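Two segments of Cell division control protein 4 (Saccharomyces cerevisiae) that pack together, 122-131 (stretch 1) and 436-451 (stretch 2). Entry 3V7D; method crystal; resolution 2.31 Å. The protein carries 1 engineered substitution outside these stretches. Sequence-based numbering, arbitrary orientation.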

# COMPACT_ATOMS: atom_id res chain seq x y z
N THR B 122 2.75 34.08 3.60
CA THR B 122 1.46 34.15 2.93
C THR B 122 0.55 33.05 3.48
O THR B 122 1.04 32.05 4.01
CB THR B 122 1.59 34.00 1.40
OG1 THR B 122 2.26 32.77 1.09
CG2 THR B 122 2.38 35.16 0.82
N SER B 123 -0.75 33.24 3.35
CA SER B 123 -1.71 32.30 3.94
C SER B 123 -1.93 31.07 3.06
O SER B 123 -2.46 30.06 3.53
CB SER B 123 -3.04 33.00 4.21
OG SER B 123 -3.64 33.45 3.01
N VAL B 124 -1.50 31.14 1.81
CA VAL B 124 -1.66 30.02 0.89
C VAL B 124 -0.36 29.25 0.70
O VAL B 124 0.67 29.82 0.36
CB VAL B 124 -2.15 30.50 -0.50
CG1 VAL B 124 -2.33 29.32 -1.43
CG2 VAL B 124 -3.45 31.28 -0.37
N ILE B 125 -0.42 27.94 0.94
CA ILE B 125 0.72 27.07 0.69
C ILE B 125 0.49 26.36 -0.64
O ILE B 125 -0.59 25.82 -0.88
CB ILE B 125 0.86 26.02 1.81
CG1 ILE B 125 0.92 26.70 3.18
CG2 ILE B 125 2.08 25.14 1.58
CD1 ILE B 125 1.96 27.79 3.27
N THR B 126 1.50 26.36 -1.50
CA THR B 126 1.32 25.89 -2.87
C THR B 126 1.76 24.45 -3.09
O THR B 126 1.31 23.78 -4.01
CB THR B 126 2.07 26.77 -3.88
OG1 THR B 126 3.48 26.70 -3.61
CG2 THR B 126 1.60 28.22 -3.76
N CYS B 127 2.67 23.97 -2.25
CA CYS B 127 3.19 22.62 -2.41
C CYS B 127 3.78 22.08 -1.12
O CYS B 127 4.27 22.83 -0.28
CB CYS B 127 4.21 22.56 -3.55
SG CYS B 127 5.49 23.85 -3.50
N LEU B 128 3.72 20.76 -0.99
CA LEU B 128 4.21 20.08 0.21
C LEU B 128 4.80 18.72 -0.17
O LEU B 128 4.21 17.98 -0.96
CB LEU B 128 3.07 19.89 1.22
CG LEU B 128 3.41 19.29 2.59
CD1 LEU B 128 2.49 19.87 3.66
CD2 LEU B 128 3.30 17.77 2.59
N GLN B 129 5.95 18.42 0.41
CA GLN B 129 6.55 17.10 0.32
C GLN B 129 6.68 16.55 1.73
O GLN B 129 6.94 17.30 2.67
CB GLN B 129 7.93 17.17 -0.33
CG GLN B 129 7.91 17.41 -1.83
CD GLN B 129 7.47 16.19 -2.61
OE1 GLN B 129 8.29 15.34 -2.98
NE2 GLN B 129 6.17 16.09 -2.87
N PHE B 130 6.48 15.25 1.87
CA PHE B 130 6.65 14.58 3.15
C PHE B 130 7.41 13.29 2.92
O PHE B 130 6.84 12.29 2.50
CB PHE B 130 5.29 14.28 3.78
CG PHE B 130 5.37 13.60 5.12
CD1 PHE B 130 6.48 13.77 5.94
CD2 PHE B 130 4.34 12.79 5.56
CE1 PHE B 130 6.56 13.14 7.16
CE2 PHE B 130 4.41 12.16 6.79
CZ PHE B 130 5.52 12.34 7.59
N GLU B 131 8.72 13.33 3.17
CA GLU B 131 9.59 12.16 3.00
C GLU B 131 10.71 12.23 4.02
O GLU B 131 11.10 13.32 4.45
CB GLU B 131 10.22 12.14 1.60
CG GLU B 131 9.28 12.32 0.41
CD GLU B 131 8.39 11.11 0.17
OE1 GLU B 131 7.34 11.27 -0.47
OE2 GLU B 131 8.75 10.00 0.63
N ILE B 436 -7.62 23.76 3.70
CA ILE B 436 -6.59 22.74 3.75
C ILE B 436 -5.86 22.78 2.41
O ILE B 436 -6.42 22.38 1.40
CB ILE B 436 -7.18 21.33 3.95
CG1 ILE B 436 -8.24 21.35 5.05
CG2 ILE B 436 -6.07 20.32 4.24
CD1 ILE B 436 -7.69 21.67 6.42
N TRP B 437 -4.63 23.27 2.41
CA TRP B 437 -3.91 23.46 1.16
C TRP B 437 -3.25 22.17 0.68
O TRP B 437 -3.23 21.89 -0.51
CB TRP B 437 -2.87 24.58 1.29
CG TRP B 437 -3.48 25.91 1.61
CD1 TRP B 437 -3.21 26.70 2.68
CD2 TRP B 437 -4.47 26.60 0.84
NE1 TRP B 437 -3.97 27.85 2.63
CE2 TRP B 437 -4.76 27.81 1.51
CE3 TRP B 437 -5.15 26.32 -0.35
CZ2 TRP B 437 -5.69 28.73 1.03
CZ3 TRP B 437 -6.08 27.23 -0.82
CH2 TRP B 437 -6.34 28.42 -0.13
N SER B 438 -2.73 21.39 1.61
CA SER B 438 -2.04 20.16 1.24
C SER B 438 -2.06 19.17 2.40
O SER B 438 -1.84 19.55 3.55
CB SER B 438 -0.60 20.47 0.83
OG SER B 438 0.03 19.31 0.32
N VAL B 439 -2.34 17.91 2.09
CA VAL B 439 -2.34 16.86 3.09
C VAL B 439 -1.53 15.65 2.62
O VAL B 439 -1.53 15.32 1.43
CB VAL B 439 -3.79 16.46 3.50
CG1 VAL B 439 -4.44 15.57 2.44
CG2 VAL B 439 -3.79 15.74 4.83
N ASN B 440 -0.83 15.02 3.55
CA ASN B 440 0.03 13.89 3.24
C ASN B 440 0.17 13.07 4.51
O ASN B 440 0.28 13.62 5.61
CB ASN B 440 1.40 14.40 2.78
CG ASN B 440 2.25 13.31 2.11
OD1 ASN B 440 2.38 12.20 2.62
ND2 ASN B 440 2.84 13.64 0.96
N PHE B 441 0.15 11.75 4.38
CA PHE B 441 0.38 10.92 5.55
C PHE B 441 1.16 9.65 5.23
O PHE B 441 1.13 9.16 4.10
CB PHE B 441 -0.93 10.58 6.28
CG PHE B 441 -1.85 9.66 5.51
CD1 PHE B 441 -1.69 8.28 5.58
CD2 PHE B 441 -2.88 10.18 4.75
CE1 PHE B 441 -2.53 7.44 4.87
CE2 PHE B 441 -3.73 9.34 4.04
CZ PHE B 441 -3.55 7.97 4.10
N LYS B 442 1.87 9.15 6.23
CA LYS B 442 2.54 7.86 6.13
C LYS B 442 2.62 7.27 7.53
O LYS B 442 3.15 7.89 8.45
CB LYS B 442 3.94 8.01 5.54
CG LYS B 442 4.54 6.67 5.09
CD LYS B 442 5.93 6.82 4.47
CE LYS B 442 7.00 7.09 5.53
NZ LYS B 442 8.39 6.91 4.99
N GLY B 443 2.07 6.07 7.68
CA GLY B 443 2.08 5.39 8.96
C GLY B 443 1.39 6.17 10.07
O GLY B 443 0.20 6.48 9.99
N LYS B 444 2.16 6.50 11.10
CA LYS B 444 1.61 7.13 12.30
C LYS B 444 1.49 8.64 12.17
O LYS B 444 0.93 9.30 13.05
CB LYS B 444 2.51 6.81 13.49
CG LYS B 444 3.96 7.21 13.28
CD LYS B 444 4.83 6.89 14.49
CE LYS B 444 4.92 8.09 15.42
NZ LYS B 444 5.43 7.70 16.76
N THR B 445 2.01 9.20 11.08
CA THR B 445 2.12 10.64 10.95
C THR B 445 1.27 11.20 9.81
O THR B 445 1.38 10.75 8.67
CB THR B 445 3.58 11.08 10.75
OG1 THR B 445 4.39 10.54 11.80
CG2 THR B 445 3.69 12.60 10.75
N LEU B 446 0.44 12.18 10.15
CA LEU B 446 -0.38 12.88 9.17
C LEU B 446 -0.01 14.37 9.22
O LEU B 446 0.01 14.98 10.29
CB LEU B 446 -1.86 12.66 9.50
CG LEU B 446 -2.94 13.59 8.93
CD1 LEU B 446 -3.00 13.53 7.43
CD2 LEU B 446 -4.31 13.22 9.52
N VAL B 447 0.32 14.95 8.06
CA VAL B 447 0.65 16.37 8.02
C VAL B 447 -0.27 17.15 7.09
O VAL B 447 -0.69 16.64 6.04
CB VAL B 447 2.13 16.63 7.64
CG1 VAL B 447 3.06 15.93 8.63
CG2 VAL B 447 2.43 16.19 6.21
N ALA B 448 -0.57 18.39 7.47
CA ALA B 448 -1.41 19.25 6.64
C ALA B 448 -1.00 20.71 6.71
O ALA B 448 -0.81 21.28 7.79
CB ALA B 448 -2.88 19.09 7.01
N ALA B 449 -0.86 21.31 5.53
CA ALA B 449 -0.64 22.75 5.40
C ALA B 449 -2.01 23.41 5.34
O ALA B 449 -2.80 23.12 4.43
CB ALA B 449 0.15 23.05 4.15
N VAL B 450 -2.30 24.27 6.30
CA VAL B 450 -3.63 24.85 6.41
C VAL B 450 -3.60 26.36 6.49
O VAL B 450 -2.55 26.97 6.67
CB VAL B 450 -4.38 24.33 7.65
CG1 VAL B 450 -4.42 22.81 7.67
CG2 VAL B 450 -3.74 24.87 8.92
N GLU B 451 -4.79 26.95 6.37
CA GLU B 451 -4.97 28.37 6.57
C GLU B 451 -5.98 28.56 7.70
O GLU B 451 -7.00 27.86 7.76
CB GLU B 451 -5.49 29.05 5.30
CG GLU B 451 -5.85 30.52 5.51
CD GLU B 451 -6.53 31.15 4.30
OE1 GLU B 451 -6.06 30.93 3.17
OE2 GLU B 451 -7.54 31.86 4.49
O HOH W 1 2.49 15.90 -0.83

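Stretch 2 forms a β-hairpin, its two strands (436–442 and 445–451) joined by a type II' turn from K442 to T445, and the strand of stretch 1, which ends at E131, lies along it. This strand runs nearly parallel to 436–442, at 5°, with the axes approaching to 6.5 Å. No backbone-to-backbone hydrogen bond links the two stretches, and most of the contact is made by side chains.

F130 covers the most surface. With chi1 at -179° (t), its ring reaches over the hairpin near the turn and touches both strands. V447 CG1 lies over one face of the ring, while N440 OD1 sits at the edge, 3.6 Å from F130 CD2. F130 CZ approaches T445 CG2 to 3.7 Å, and V447 CG2 is 4.0 Å from F130 CD2.

L128, two residues earlier, also points toward the hairpin, as expected from strand alternation; C127 and Q129 point away. L128 CB lies 3.2 Å from S438 OG. L128 CD2 spans the two strands, 3.9 Å from N440 CB and 4.0 Å from V447 CG2, while L128 CD1 is 4.0 Å from A449 CB. The backbone of L128 adds a water-mediated link, in which the water donates to L128 O (2.7 Å) and accepts from N440 ND2 (2.9 Å).

W437 anchors the other end. Its indole NE1 donates a hydrogen bond to S123 O at 2.8 Å, weak because the N-H...O angle is only 127°. The same ring packs beneath the following backbone: V124 CA stands 4.0 Å from the centroid of the five-membered ring, 25° off the normal, in a CH-pi contact. V124 CG2 meets W437 CZ2 at 3.7 Å. Next to it, I125 CG2 packs on A449 CB at 3.8 Å, extending the apolar contact toward L128.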